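Local coordinates for protein 4-hydroxy-tetrahydrodipicolinate synthase (Methanocaldococcus jannaschii DSM 2661, PDB 2YXG) that probably catalyses the condensation of pyruvate with aspartate semialdehyde to 4-hydroxy-tetrahydrodipicolinate, a step of lysine biosynthesis by the diaminopimelate pathway, at residues T44-T49 and P249-L254; F242-P247 and E273-I278; I10-N15 and D21-N26. One frame throughout, in Å; residues are numbered along the deposited sequence.

Contact 1 (T44-T49 and P249-L254)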
ATOM      1  N   THR A  44      -7.588   3.237 -22.851  1.00 22.45           N
ATOM      2  CA  THR A  44      -8.616   4.254 -23.085  1.00 21.59           C
ATOM      3  C   THR A  44      -9.541   3.835 -24.269  1.00 22.39           C
ATOM      4  O   THR A  44     -10.752   4.110 -24.245  1.00 22.09           O
ATOM      5  CB  THR A  44      -7.953   5.637 -23.303  1.00 20.51           C
ATOM      6  OG1 THR A  44      -6.962   5.861 -22.261  1.00 20.46           O
ATOM      7  CG2 THR A  44      -8.983   6.734 -23.270  1.00 21.34           C
ATOM      8  N   GLY A  45      -8.966   3.133 -25.270  1.00 21.98           N
ATOM      9  CA  GLY A  45      -9.706   2.580 -26.418  1.00 21.30           C
ATOM     10  C   GLY A  45     -10.447   1.270 -26.153  1.00 22.40           C
ATOM     11  O   GLY A  45     -10.978   0.650 -27.073  1.00 22.59           O
ATOM     12  N   GLU A  46     -10.498   0.852 -24.893  1.00 23.55           N
ATOM     13  CA  GLU A  46     -11.219  -0.340 -24.461  1.00 23.67           C
ATOM     14  C   GLU A  46     -10.688  -1.590 -25.121  1.00 24.68           C
ATOM     15  O   GLU A  46     -11.437  -2.544 -25.430  1.00 24.96           O
ATOM     16  CB  GLU A  46     -12.722  -0.174 -24.647  1.00 23.94           C
ATOM     17  CG  GLU A  46     -13.378   0.669 -23.517  1.00 23.33           C
ATOM     18  CD  GLU A  46     -14.789   1.075 -23.876  1.00 26.27           C
ATOM     19  OE1 GLU A  46     -15.717   0.293 -23.583  1.00 24.66           O
ATOM     20  OE2 GLU A  46     -14.974   2.173 -24.471  1.00 28.38           O
ATOM     21  N   SER A  47      -9.360  -1.638 -25.261  1.00 25.36           N
ATOM     22  CA  SER A  47      -8.705  -2.847 -25.807  1.00 25.13           C
ATOM     23  C   SER A  47      -9.213  -4.165 -25.148  1.00 23.22           C
ATOM     24  O   SER A  47      -9.418  -5.134 -25.856  1.00 23.06           O
ATOM     25  CB  SER A  47      -7.157  -2.754 -25.757  1.00 25.75           C
ATOM     26  OG  SER A  47      -6.726  -2.805 -24.395  1.00 28.92           O
ATOM     27  N   PRO A  48      -9.452  -4.190 -23.813  1.00 22.91           N
ATOM     28  CA  PRO A  48      -9.952  -5.483 -23.237  1.00 22.38           C
ATOM     29  C   PRO A  48     -11.250  -6.044 -23.830  1.00 22.53           C
ATOM     30  O   PRO A  48     -11.491  -7.250 -23.833  1.00 21.76           O
ATOM     31  CB  PRO A  48     -10.162  -5.137 -21.740  1.00 22.44           C
ATOM     32  CG  PRO A  48      -9.208  -3.963 -21.464  1.00 22.73           C
ATOM     33  CD  PRO A  48      -9.252  -3.159 -22.758  1.00 21.15           C
ATOM     34  N   THR A  49     -12.103  -5.146 -24.297  1.00 23.34           N
ATOM     35  CA  THR A  49     -13.425  -5.524 -24.737  1.00 23.87           C
ATOM     36  C   THR A  49     -13.593  -5.499 -26.230  1.00 25.04           C
ATOM     37  O   THR A  49     -14.687  -5.748 -26.727  1.00 26.49           O
ATOM     38  CB  THR A  49     -14.524  -4.713 -24.044  1.00 22.78           C
ATOM     39  OG1 THR A  49     -14.346  -3.324 -24.313  1.00 22.40           O
ATOM     40  CG2 THR A  49     -14.420  -4.939 -22.548  1.00 23.33           C
ATOM     41  N   PRO A 249     -15.067   8.148 -17.498  1.00 17.30           N
ATOM     42  CA  PRO A 249     -15.189   9.598 -17.509  1.00 17.81           C
ATOM     43  C   PRO A 249     -14.938  10.261 -18.879  1.00 18.57           C
ATOM     44  O   PRO A 249     -15.717  11.105 -19.288  1.00 20.86           O
ATOM     45  CB  PRO A 249     -14.154  10.057 -16.460  1.00 15.87           C
ATOM     46  CG  PRO A 249     -13.973   8.852 -15.547  1.00 17.34           C
ATOM     47  CD  PRO A 249     -14.009   7.715 -16.556  1.00 17.29           C
ATOM     48  N   VAL A 250     -13.874   9.912 -19.568  1.00 18.91           N
ATOM     49  CA  VAL A 250     -13.618  10.499 -20.875  1.00 18.42           C
ATOM     50  C   VAL A 250     -14.717  10.192 -21.872  1.00 19.52           C
ATOM     51  O   VAL A 250     -15.137  11.085 -22.587  1.00 20.91           O
ATOM     52  CB  VAL A 250     -12.184  10.194 -21.442  1.00 18.70           C
ATOM     53  CG1 VAL A 250     -12.010   8.719 -21.882  1.00 17.23           C
ATOM     54  CG2 VAL A 250     -11.865  11.133 -22.600  1.00 16.88           C
ATOM     55  N   LYS A 251     -15.246   8.982 -21.897  1.00 19.84           N
ATOM     56  CA  LYS A 251     -16.356   8.732 -22.815  1.00 21.67           C
ATOM     57  C   LYS A 251     -17.637   9.514 -22.372  1.00 22.08           C
ATOM     58  O   LYS A 251     -18.413  10.012 -23.182  1.00 21.89           O
ATOM     59  CB  LYS A 251     -16.607   7.236 -22.904  1.00 21.48           C
ATOM     60  CG  LYS A 251     -16.787   6.713 -24.321  1.00 25.02           C
ATOM     61  CD  LYS A 251     -16.937   5.138 -24.390  1.00 24.14           C
ATOM     62  CE  LYS A 251     -16.354   4.659 -25.693  1.00 22.91           C
ATOM     63  NZ  LYS A 251     -16.790   3.299 -26.078  1.00 24.84           N
ATOM     64  N   THR A 252     -17.839   9.633 -21.061  1.00 21.80           N
ATOM     65  CA  THR A 252     -19.024  10.292 -20.565  1.00 21.99           C
ATOM     66  C   THR A 252     -18.942  11.753 -20.981  1.00 22.76           C
ATOM     67  O   THR A 252     -19.939  12.311 -21.492  1.00 22.70           O
ATOM     68  CB  THR A 252     -19.086  10.165 -19.086  1.00 21.13           C
ATOM     69  OG1 THR A 252     -19.065   8.770 -18.780  1.00 24.57           O
ATOM     70  CG2 THR A 252     -20.330  10.811 -18.533  1.00 21.83           C
ATOM     71  N   ALA A 253     -17.743  12.345 -20.786  1.00 22.32           N
ATOM     72  CA  ALA A 253     -17.460  13.689 -21.184  1.00 22.12           C
ATOM     73  C   ALA A 253     -17.656  13.948 -22.712  1.00 23.36           C
ATOM     74  O   ALA A 253     -18.297  14.929 -23.080  1.00 22.85           O
ATOM     75  CB  ALA A 253     -16.075  14.077 -20.740  1.00 21.41           C
ATOM     76  N   LEU A 254     -17.095  13.091 -23.578  1.00 23.21           N
ATOM     77  CA  LEU A 254     -17.323  13.202 -25.040  1.00 24.92           C
ATOM     78  C   LEU A 254     -18.798  13.114 -25.397  1.00 24.93           C
ATOM     79  O   LEU A 254     -19.238  13.859 -26.244  1.00 25.49           O
ATOM     80  CB  LEU A 254     -16.562  12.130 -25.856  1.00 23.65           C
ATOM     81  CG  LEU A 254     -15.054  12.365 -25.691  1.00 25.65           C
ATOM     82  CD1 LEU A 254     -14.240  11.174 -26.185  1.00 24.68           C
ATOM     83  CD2 LEU A 254     -14.631  13.701 -26.390  1.00 23.38           C
TER
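K251 reaches from the helix to the carboxylate of E46, and beside this salt bridge the methyl groups of T44 and V250 touch. K251 leaves the helix through CB and CG, and the first of its atoms to approach the loop is CD, 3.6 Å from E46 OE2. CE comes closer, 3.1 Å from the same oxygen. NZ ends the chain 2.7 Å from E46 OE2, arriving on the syn side of the carboxylate and only 15° out of its plane. The ammonium group also donates to the backbone oxygens T11 O and E263 O, so three acceptors grip one buried charge, while F13 packs against the lysine chain.

E46 comes from the opposite direction. With CG anti to its carbonyl carbon (chi1 -79°) and the chain extended beyond CG, it holds its carboxylate out toward the helix. Its second oxygen, OE1, accepts from R265 N, which probably fixes the rotation of the group. Behind the acid the chain turns, T49 N bonding to E46 O at 2.9 Å.

The apolar half is slighter. T44 CG2 lies 3.9 Å from V250 CG1, the two side chains crossing at about a right angle. T44 CG2 is anti to the backbone N (chi1 -48° for OG1), which leaves OG1 on another side, where N246 ND2 donates to it.

Farther along the loop, S47 packs on Y106 of the second subunit, a predicted proton-relay residue. The GTTGE sequence after the second barrel strand is a signature of this pyruvate-dependent family of TIM-barrel lyases, and here it carries T44, predicted to bind pyruvate, with its side chain about 5 Å from that of the predicted Schiff-base residue K161.

Contact 2 (F242-P247 and E273-I278)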
ATOM      1  N   PHE A 242     -10.317  10.818 -13.927  1.00 23.83           N
ATOM      2  CA  PHE A 242     -10.229   9.573 -13.167  1.00 25.46           C
ATOM      3  C   PHE A 242     -11.243   9.430 -12.011  1.00 25.49           C
ATOM      4  O   PHE A 242     -11.004   8.635 -11.075  1.00 25.86           O
ATOM      5  CB  PHE A 242      -8.796   9.300 -12.696  1.00 25.36           C
ATOM      6  CG  PHE A 242      -8.224  10.341 -11.770  1.00 28.69           C
ATOM      7  CD1 PHE A 242      -8.552  10.356 -10.419  1.00 30.94           C
ATOM      8  CD2 PHE A 242      -7.261  11.243 -12.241  1.00 34.07           C
ATOM      9  CE1 PHE A 242      -7.992  11.293  -9.575  1.00 33.80           C
ATOM     10  CE2 PHE A 242      -6.667  12.172 -11.394  1.00 33.46           C
ATOM     11  CZ  PHE A 242      -7.029  12.209 -10.074  1.00 31.16           C
ATOM     12  N   ILE A 243     -12.337  10.196 -12.077  1.00 24.52           N
ATOM     13  CA  ILE A 243     -13.354  10.151 -11.039  1.00 24.35           C
ATOM     14  C   ILE A 243     -13.938   8.716 -10.876  1.00 24.03           C
ATOM     15  O   ILE A 243     -14.249   8.251  -9.762  1.00 23.43           O
ATOM     16  CB  ILE A 243     -14.447  11.273 -11.188  1.00 23.96           C
ATOM     17  CG1 ILE A 243     -15.247  11.359  -9.893  1.00 23.82           C
ATOM     18  CG2 ILE A 243     -15.356  11.060 -12.375  1.00 23.03           C
ATOM     19  CD1 ILE A 243     -16.328  12.347  -9.965  1.00 31.47           C
ATOM     20  N   GLU A 244     -14.069   8.043 -12.005  1.00 23.60           N
ATOM     21  CA  GLU A 244     -14.199   6.603 -12.047  1.00 24.61           C
ATOM     22  C   GLU A 244     -13.097   6.131 -13.014  1.00 23.79           C
ATOM     23  O   GLU A 244     -12.445   6.963 -13.669  1.00 23.83           O
ATOM     24  CB  GLU A 244     -15.628   6.201 -12.510  1.00 24.48           C
ATOM     25  CG  GLU A 244     -16.748   6.764 -11.593  1.00 26.80           C
ATOM     26  CD  GLU A 244     -18.157   6.142 -11.780  1.00 28.05           C
ATOM     27  OE1 GLU A 244     -18.330   5.236 -12.641  1.00 31.30           O
ATOM     28  OE2 GLU A 244     -19.090   6.587 -11.047  1.00 30.51           O
ATOM     29  N   THR A 245     -12.901   4.817 -13.105  1.00 23.08           N
ATOM     30  CA  THR A 245     -11.908   4.201 -13.973  1.00 23.19           C
ATOM     31  C   THR A 245     -11.968   4.677 -15.426  1.00 22.38           C
ATOM     32  O   THR A 245     -12.974   4.472 -16.079  1.00 22.30           O
ATOM     33  CB  THR A 245     -12.079   2.695 -13.956  1.00 23.30           C
ATOM     34  OG1 THR A 245     -12.032   2.280 -12.595  1.00 24.82           O
ATOM     35  CG2 THR A 245     -10.918   2.022 -14.710  1.00 25.19           C
ATOM     36  N   ASN A 246     -10.899   5.332 -15.898  1.00 20.85           N
ATOM     37  CA  ASN A 246     -10.666   5.536 -17.348  1.00 20.33           C
ATOM     38  C   ASN A 246     -10.937   4.232 -18.157  1.00 19.55           C
ATOM     39  O   ASN A 246     -10.511   3.141 -17.724  1.00 18.21           O
ATOM     40  CB  ASN A 246      -9.214   5.966 -17.559  1.00 20.14           C
ATOM     41  CG  ASN A 246      -8.891   6.214 -19.012  1.00 21.55           C
ATOM     42  OD1 ASN A 246      -9.536   7.031 -19.678  1.00 22.68           O
ATOM     43  ND2 ASN A 246      -7.893   5.515 -19.520  1.00 20.66           N
ATOM     44  N   PRO A 247     -11.643   4.321 -19.313  1.00 18.66           N
ATOM     45  CA  PRO A 247     -12.241   5.492 -19.948  1.00 18.70           C
ATOM     46  C   PRO A 247     -13.743   5.860 -19.636  1.00 18.86           C
ATOM     47  O   PRO A 247     -14.399   6.515 -20.463  1.00 17.60           O
ATOM     48  CB  PRO A 247     -12.119   5.145 -21.423  1.00 17.29           C
ATOM     49  CG  PRO A 247     -12.429   3.671 -21.437  1.00 18.76           C
ATOM     50  CD  PRO A 247     -11.803   3.118 -20.167  1.00 18.20           C
ATOM     51  N   GLU A 273     -24.720   8.805 -10.763  1.00 31.18           N
ATOM     52  CA  GLU A 273     -25.369  10.119 -10.973  1.00 31.26           C
ATOM     53  C   GLU A 273     -24.557  11.206 -10.293  1.00 30.21           C
ATOM     54  O   GLU A 273     -24.376  12.302 -10.828  1.00 29.90           O
ATOM     55  CB  GLU A 273     -26.805  10.123 -10.466  1.00 33.02           C
ATOM     56  CG  GLU A 273     -27.783   9.465 -11.440  1.00 39.43           C
ATOM     57  CD  GLU A 273     -27.753  10.142 -12.813  1.00 47.16           C
ATOM     58  OE1 GLU A 273     -27.813  11.405 -12.838  1.00 50.40           O
ATOM     59  OE2 GLU A 273     -27.647   9.422 -13.849  1.00 47.86           O
ATOM     60  N   GLU A 274     -24.010  10.884  -9.131  1.00 28.62           N
ATOM     61  CA  GLU A 274     -23.210  11.869  -8.396  1.00 29.09           C
ATOM     62  C   GLU A 274     -21.912  12.260  -9.124  1.00 26.88           C
ATOM     63  O   GLU A 274     -21.477  13.406  -9.131  1.00 26.86           O
ATOM     64  CB  GLU A 274     -22.871  11.294  -7.044  1.00 29.43           C
ATOM     65  CG  GLU A 274     -22.343  12.298  -6.116  1.00 36.93           C
ATOM     66  CD  GLU A 274     -21.931  11.655  -4.809  1.00 47.89           C
ATOM     67  OE1 GLU A 274     -22.869  11.324  -4.020  1.00 51.33           O
ATOM     68  OE2 GLU A 274     -20.695  11.490  -4.582  1.00 49.10           O
ATOM     69  N   HIS A 275     -21.271  11.278  -9.710  1.00 26.20           N
ATOM     70  CA  HIS A 275     -20.048  11.514 -10.458  1.00 25.81           C
ATOM     71  C   HIS A 275     -20.346  12.260 -11.766  1.00 24.50           C
ATOM     72  O   HIS A 275     -19.553  13.114 -12.145  1.00 24.20           O
ATOM     73  CB  HIS A 275     -19.305  10.183 -10.656  1.00 25.35           C
ATOM     74  CG  HIS A 275     -18.694   9.650  -9.398  1.00 26.37           C
ATOM     75  ND1 HIS A 275     -18.263   8.346  -9.273  1.00 28.50           N
ATOM     76  CD2 HIS A 275     -18.463  10.236  -8.193  1.00 27.78           C
ATOM     77  CE1 HIS A 275     -17.749   8.164  -8.063  1.00 27.19           C
ATOM     78  NE2 HIS A 275     -17.871   9.292  -7.386  1.00 29.19           N
ATOM     79  N   LYS A 276     -21.494  11.971 -12.405  1.00 25.11           N
ATOM     80  CA  LYS A 276     -21.931  12.662 -13.642  1.00 26.35           C
ATOM     81  C   LYS A 276     -22.025  14.163 -13.470  1.00 26.25           C
ATOM     82  O   LYS A 276     -21.496  14.964 -14.293  1.00 25.24           O
ATOM     83  CB  LYS A 276     -23.303  12.194 -14.086  1.00 28.59           C
ATOM     84  CG  LYS A 276     -23.321  10.869 -14.809  1.00 34.20           C
ATOM     85  CD  LYS A 276     -24.442  10.886 -15.828  1.00 40.42           C
ATOM     86  CE  LYS A 276     -24.538   9.501 -16.559  1.00 45.06           C
ATOM     87  NZ  LYS A 276     -25.022   8.385 -15.649  1.00 45.20           N
ATOM     88  N   LYS A 277     -22.690  14.538 -12.372  1.00 25.77           N
ATOM     89  CA  LYS A 277     -22.889  15.947 -12.010  1.00 25.41           C
ATOM     90  C   LYS A 277     -21.575  16.679 -11.762  1.00 23.41           C
ATOM     91  O   LYS A 277     -21.395  17.768 -12.195  1.00 21.50           O
ATOM     92  CB  LYS A 277     -23.783  16.036 -10.783  1.00 25.79           C
ATOM     93  CG  LYS A 277     -25.182  15.527 -11.007  1.00 25.75           C
ATOM     94  CD  LYS A 277     -26.075  16.011  -9.833  1.00 28.45           C
ATOM     95  CE  LYS A 277     -27.486  15.363  -9.931  1.00 34.08           C
ATOM     96  NZ  LYS A 277     -28.403  15.887  -8.846  1.00 36.04           N
ATOM     97  N   ILE A 278     -20.654  16.042 -11.067  1.00 24.40           N
ATOM     98  CA  ILE A 278     -19.313  16.637 -10.834  1.00 24.11           C
ATOM     99  C   ILE A 278     -18.625  16.881 -12.193  1.00 24.02           C
ATOM    100  O   ILE A 278     -18.109  17.982 -12.492  1.00 23.98           O
ATOM    101  CB  ILE A 278     -18.457  15.760  -9.853  1.00 23.86           C
ATOM    102  CG1 ILE A 278     -18.974  15.956  -8.396  1.00 26.29           C
ATOM    103  CG2 ILE A 278     -16.945  16.191  -9.889  1.00 21.25           C
ATOM    104  CD1 ILE A 278     -18.879  14.765  -7.479  1.00 24.60           C
TER
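A histidine-carboxylate hydrogen bond joins H275, near the start of helix 273-286, to E244 in the loop that leads into helix 248-256, tying the C-terminal helices together beside the barrel. H275 ND1 donates to E244 OE2 over 2.6 Å, with an N-H...O angle of 157°. The acceptor sits near the ring plane and uses its anti lone pair, while the carboxylate itself stands 77° to the imidazole.

I243 completes the tight part. Its CG1 lies over one ring face, 4.0 Å from the centroid, in a CH-pi contact. Because CG1 is anti to the backbone N (chi1 -166°) and the chain runs on straight, CD1 continues to the rim, 3.5 Å from H275 CD2. Were H275 replaced by an alanine, E244 OE2 would probably lose its imidazole donor, and I243 CG1 the ring face it rests on.

Packing thins toward solvent. There I243 CD1 meets I278 CG2 at 3.9 Å, and I278 is itself exposed. On the outer side of the helix K276 NZ and E273 OE2 form a weak salt bridge that does not involve the loop. The inner end instead faces another chain, with E244 packing on T110 of the second subunit. E244 OE2 accepts a second hydrogen bond, from the backbone nitrogen S272 N.

Contact 3 (I10-N15 and D21-N26)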
ATOM      1  N   ILE A  10     -10.294   7.110 -27.549  1.00 19.87           N
ATOM      2  CA  ILE A  10     -11.337   6.173 -27.291  1.00 20.74           C
ATOM      3  C   ILE A  10     -11.714   5.438 -28.563  1.00 21.04           C
ATOM      4  O   ILE A  10     -11.435   5.891 -29.686  1.00 21.78           O
ATOM      5  CB  ILE A  10     -12.580   6.850 -26.703  1.00 20.98           C
ATOM      6  CG1 ILE A  10     -13.199   7.819 -27.750  1.00 21.77           C
ATOM      7  CG2 ILE A  10     -12.195   7.518 -25.379  1.00 19.53           C
ATOM      8  CD1 ILE A  10     -14.708   7.881 -27.718  1.00 21.76           C
ATOM      9  N   THR A  11     -12.335   4.281 -28.375  1.00 21.41           N
ATOM     10  CA  THR A  11     -13.018   3.593 -29.474  1.00 22.21           C
ATOM     11  C   THR A  11     -14.536   3.911 -29.327  1.00 22.11           C
ATOM     12  O   THR A  11     -15.191   3.390 -28.447  1.00 21.78           O
ATOM     13  CB  THR A  11     -12.731   2.042 -29.443  1.00 21.54           C
ATOM     14  OG1 THR A  11     -11.317   1.794 -29.461  1.00 21.21           O
ATOM     15  CG2 THR A  11     -13.362   1.318 -30.637  1.00 22.54           C
ATOM     16  N   PRO A  12     -15.091   4.749 -30.202  1.00 23.29           N
ATOM     17  CA  PRO A  12     -16.537   5.046 -30.099  1.00 23.78           C
ATOM     18  C   PRO A  12     -17.357   3.902 -30.689  1.00 25.14           C
ATOM     19  O   PRO A  12     -16.917   3.272 -31.648  1.00 25.40           O
ATOM     20  CB  PRO A  12     -16.703   6.322 -30.928  1.00 24.12           C
ATOM     21  CG  PRO A  12     -15.457   6.440 -31.773  1.00 23.51           C
ATOM     22  CD  PRO A  12     -14.454   5.425 -31.349  1.00 23.47           C
ATOM     23  N   PHE A  13     -18.506   3.608 -30.073  1.00 25.60           N
ATOM     24  CA  PHE A  13     -19.418   2.580 -30.494  1.00 27.26           C
ATOM     25  C   PHE A  13     -20.787   3.206 -30.920  1.00 29.40           C
ATOM     26  O   PHE A  13     -21.257   4.198 -30.326  1.00 28.32           O
ATOM     27  CB  PHE A  13     -19.642   1.534 -29.365  1.00 26.84           C
ATOM     28  CG  PHE A  13     -18.366   0.857 -28.843  1.00 27.30           C
ATOM     29  CD1 PHE A  13     -17.489   0.171 -29.717  1.00 23.52           C
ATOM     30  CD2 PHE A  13     -18.054   0.889 -27.450  1.00 26.57           C
ATOM     31  CE1 PHE A  13     -16.307  -0.452 -29.231  1.00 23.38           C
ATOM     32  CE2 PHE A  13     -16.868   0.272 -26.933  1.00 26.04           C
ATOM     33  CZ  PHE A  13     -15.972  -0.393 -27.825  1.00 24.09           C
ATOM     34  N   LYS A  14     -21.395   2.643 -31.966  1.00 30.97           N
ATOM     35  CA  LYS A  14     -22.767   2.969 -32.373  1.00 33.87           C
ATOM     36  C   LYS A  14     -23.447   1.653 -32.677  1.00 34.33           C
ATOM     37  O   LYS A  14     -22.957   0.844 -33.470  1.00 33.78           O
ATOM     38  CB  LYS A  14     -22.832   3.881 -33.620  1.00 34.77           C
ATOM     39  CG  LYS A  14     -23.137   5.377 -33.337  1.00 39.63           C
ATOM     40  CD  LYS A  14     -22.498   5.781 -31.929  1.00 45.33           C
ATOM     41  CE  LYS A  14     -21.520   7.022 -31.923  1.00 44.85           C
ATOM     42  NZ  LYS A  14     -20.178   6.805 -31.216  1.00 36.32           N
ATOM     43  N   ASN A  15     -24.575   1.433 -32.019  1.00 36.45           N
ATOM     44  CA  ASN A  15     -25.336   0.195 -32.175  1.00 38.01           C
ATOM     45  C   ASN A  15     -24.533  -1.097 -31.981  1.00 38.90           C
ATOM     46  O   ASN A  15     -24.610  -2.039 -32.801  1.00 39.22           O
ATOM     47  CB  ASN A  15     -26.075   0.207 -33.501  1.00 38.79           C
ATOM     48  CG  ASN A  15     -27.120   1.313 -33.552  1.00 41.95           C
ATOM     49  OD1 ASN A  15     -27.095   2.157 -34.447  1.00 43.45           O
ATOM     50  ND2 ASN A  15     -28.031   1.328 -32.557  1.00 43.64           N
ATOM     51  N   ASP A  21     -16.981   6.137 -38.626  1.00 29.44           N
ATOM     52  CA  ASP A  21     -17.153   7.531 -38.987  1.00 30.22           C
ATOM     53  C   ASP A  21     -16.848   8.428 -37.773  1.00 29.30           C
ATOM     54  O   ASP A  21     -16.174   9.472 -37.895  1.00 29.46           O
ATOM     55  CB  ASP A  21     -18.572   7.768 -39.552  1.00 30.60           C
ATOM     56  CG  ASP A  21     -18.870   6.896 -40.831  1.00 35.73           C
ATOM     57  OD1 ASP A  21     -17.931   6.581 -41.605  1.00 39.37           O
ATOM     58  OD2 ASP A  21     -20.046   6.500 -41.064  1.00 42.25           O
ATOM     59  N   GLY A  22     -17.303   8.001 -36.601  1.00 27.72           N
ATOM     60  CA  GLY A  22     -17.069   8.797 -35.402  1.00 26.30           C
ATOM     61  C   GLY A  22     -15.600   8.841 -35.091  1.00 25.24           C
ATOM     62  O   GLY A  22     -15.055   9.906 -34.762  1.00 24.84           O
ATOM     63  N   LEU A  23     -14.969   7.673 -35.250  1.00 24.80           N
ATOM     64  CA  LEU A  23     -13.540   7.497 -35.101  1.00 25.74           C
ATOM     65  C   LEU A  23     -12.735   8.450 -36.015  1.00 26.39           C
ATOM     66  O   LEU A  23     -11.838   9.174 -35.561  1.00 26.52           O
ATOM     67  CB  LEU A  23     -13.171   6.023 -35.332  1.00 25.76           C
ATOM     68  CG  LEU A  23     -11.754   5.507 -35.084  1.00 27.43           C
ATOM     69  CD1 LEU A  23     -11.374   5.545 -33.568  1.00 29.12           C
ATOM     70  CD2 LEU A  23     -11.657   4.098 -35.587  1.00 26.00           C
ATOM     71  N   GLU A  24     -13.090   8.483 -37.291  1.00 27.29           N
ATOM     72  CA  GLU A  24     -12.460   9.398 -38.254  1.00 27.53           C
ATOM     73  C   GLU A  24     -12.537  10.860 -37.832  1.00 27.17           C
ATOM     74  O   GLU A  24     -11.530  11.592 -37.836  1.00 27.11           O
ATOM     75  CB  GLU A  24     -13.161   9.261 -39.608  1.00 27.15           C
ATOM     76  CG  GLU A  24     -12.536  10.087 -40.716  1.00 30.40           C
ATOM     77  CD  GLU A  24     -13.021   9.652 -42.104  1.00 36.87           C
ATOM     78  OE1 GLU A  24     -14.181   9.163 -42.231  1.00 40.63           O
ATOM     79  OE2 GLU A  24     -12.241   9.784 -43.057  1.00 37.22           O
ATOM     80  N   GLU A  25     -13.761  11.269 -37.496  1.00 26.64           N
ATOM     81  CA  GLU A  25     -14.064  12.584 -37.034  1.00 26.65           C
ATOM     82  C   GLU A  25     -13.277  12.925 -35.763  1.00 25.81           C
ATOM     83  O   GLU A  25     -12.737  14.042 -35.636  1.00 24.47           O
ATOM     84  CB  GLU A  25     -15.589  12.708 -36.873  1.00 26.95           C
ATOM     85  CG  GLU A  25     -16.042  13.474 -35.651  1.00 29.57           C
ATOM     86  CD  GLU A  25     -17.533  13.878 -35.656  1.00 31.37           C
ATOM     87  OE1 GLU A  25     -18.405  13.158 -36.244  1.00 34.60           O
ATOM     88  OE2 GLU A  25     -17.805  14.939 -35.039  1.00 36.29           O
ATOM     89  N   ASN A  26     -13.147  11.965 -34.838  1.00 25.59           N
ATOM     90  CA  ASN A  26     -12.290  12.223 -33.633  1.00 24.96           C
ATOM     91  C   ASN A  26     -10.833  12.422 -34.023  1.00 23.95           C
ATOM     92  O   ASN A  26     -10.168  13.343 -33.573  1.00 22.61           O
ATOM     93  CB  ASN A  26     -12.381  11.108 -32.596  1.00 24.48           C
ATOM     94  CG  ASN A  26     -13.665  11.087 -31.884  1.00 25.81           C
ATOM     95  OD1 ASN A  26     -14.375  12.068 -31.864  1.00 24.25           O
ATOM     96  ND2 ASN A  26     -13.990   9.942 -31.273  1.00 27.64           N
TER
HETATM   97  O   HOH W   1     -11.939   8.439 -30.885  1.00 23.01           O
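The carboxamide of N26 turns its nitrogen end to the pyrrolidine of P12, ND2 standing 3.8 Å from P12 CG as the two side chains slide past each other in opposite directions. The other flat group, the phenyl ring of F13, belongs to the loop side: T11 O lies 3.7 Å above one face, over its centre. R265 makes a cation-pi interaction with this ring, and E46 and K251 also pack on it.

P12 is the residue pressed against the helix. Its CG rests on the backbone where G22 has no side chain to interpose, 3.7 Å from L23 N. L23 then comes in beside the proline ring: with CG anti to the backbone N (chi1 -173°), CD1 swings back to within 3.8 Å of P12 CD and also borders I10 O. Its other neighbours include V58 of helix 52-66, so the leucine fills the seam between loop and helices. I10, crossing N26 at about a right angle, adds CD1 at 4.2 Å from N26 ND2.

This is the first loop on the C-terminal side of the barrel strands, folded as a short hairpin of strands 13-14 and 17-18 back onto helix 20-32.

No direct hydrogen bond spans the two segments. One bridging water does so instead, giving a hydrogen to I10 O at 2.9 Å and accepting from N26 ND2 at 2.6 Å. N26 ND2 also donates to P260 O, so the amide nitrogen has two acceptors, probably one for each hydrogen, and the contact pairs apolar fit round proline and leucine with one water-bridged polar link that probably sets the rotation of the amide.

In the fold
From the N terminus, strand 4-7 of the barrel leads into contact 3, which closes a short hairpin loop onto helix 20-32 before the other two open. Contact 1 then starts after strand 37-40 and closes some 200 residues later on helix 248-256, spanning the rest of the barrel. Contact 2 opens just before that closure and ends on helix 273-286, so contacts 1 and 2 cross, while contact 3 stands in series with both. Residues 10-15 and 242-247 both touch contact 1, which therefore lies between them; contacts 2 and 3 do not touch. Together they tie the early barrel loops to the C-terminal helices, and contacts 1 and 2 also face the second subunit.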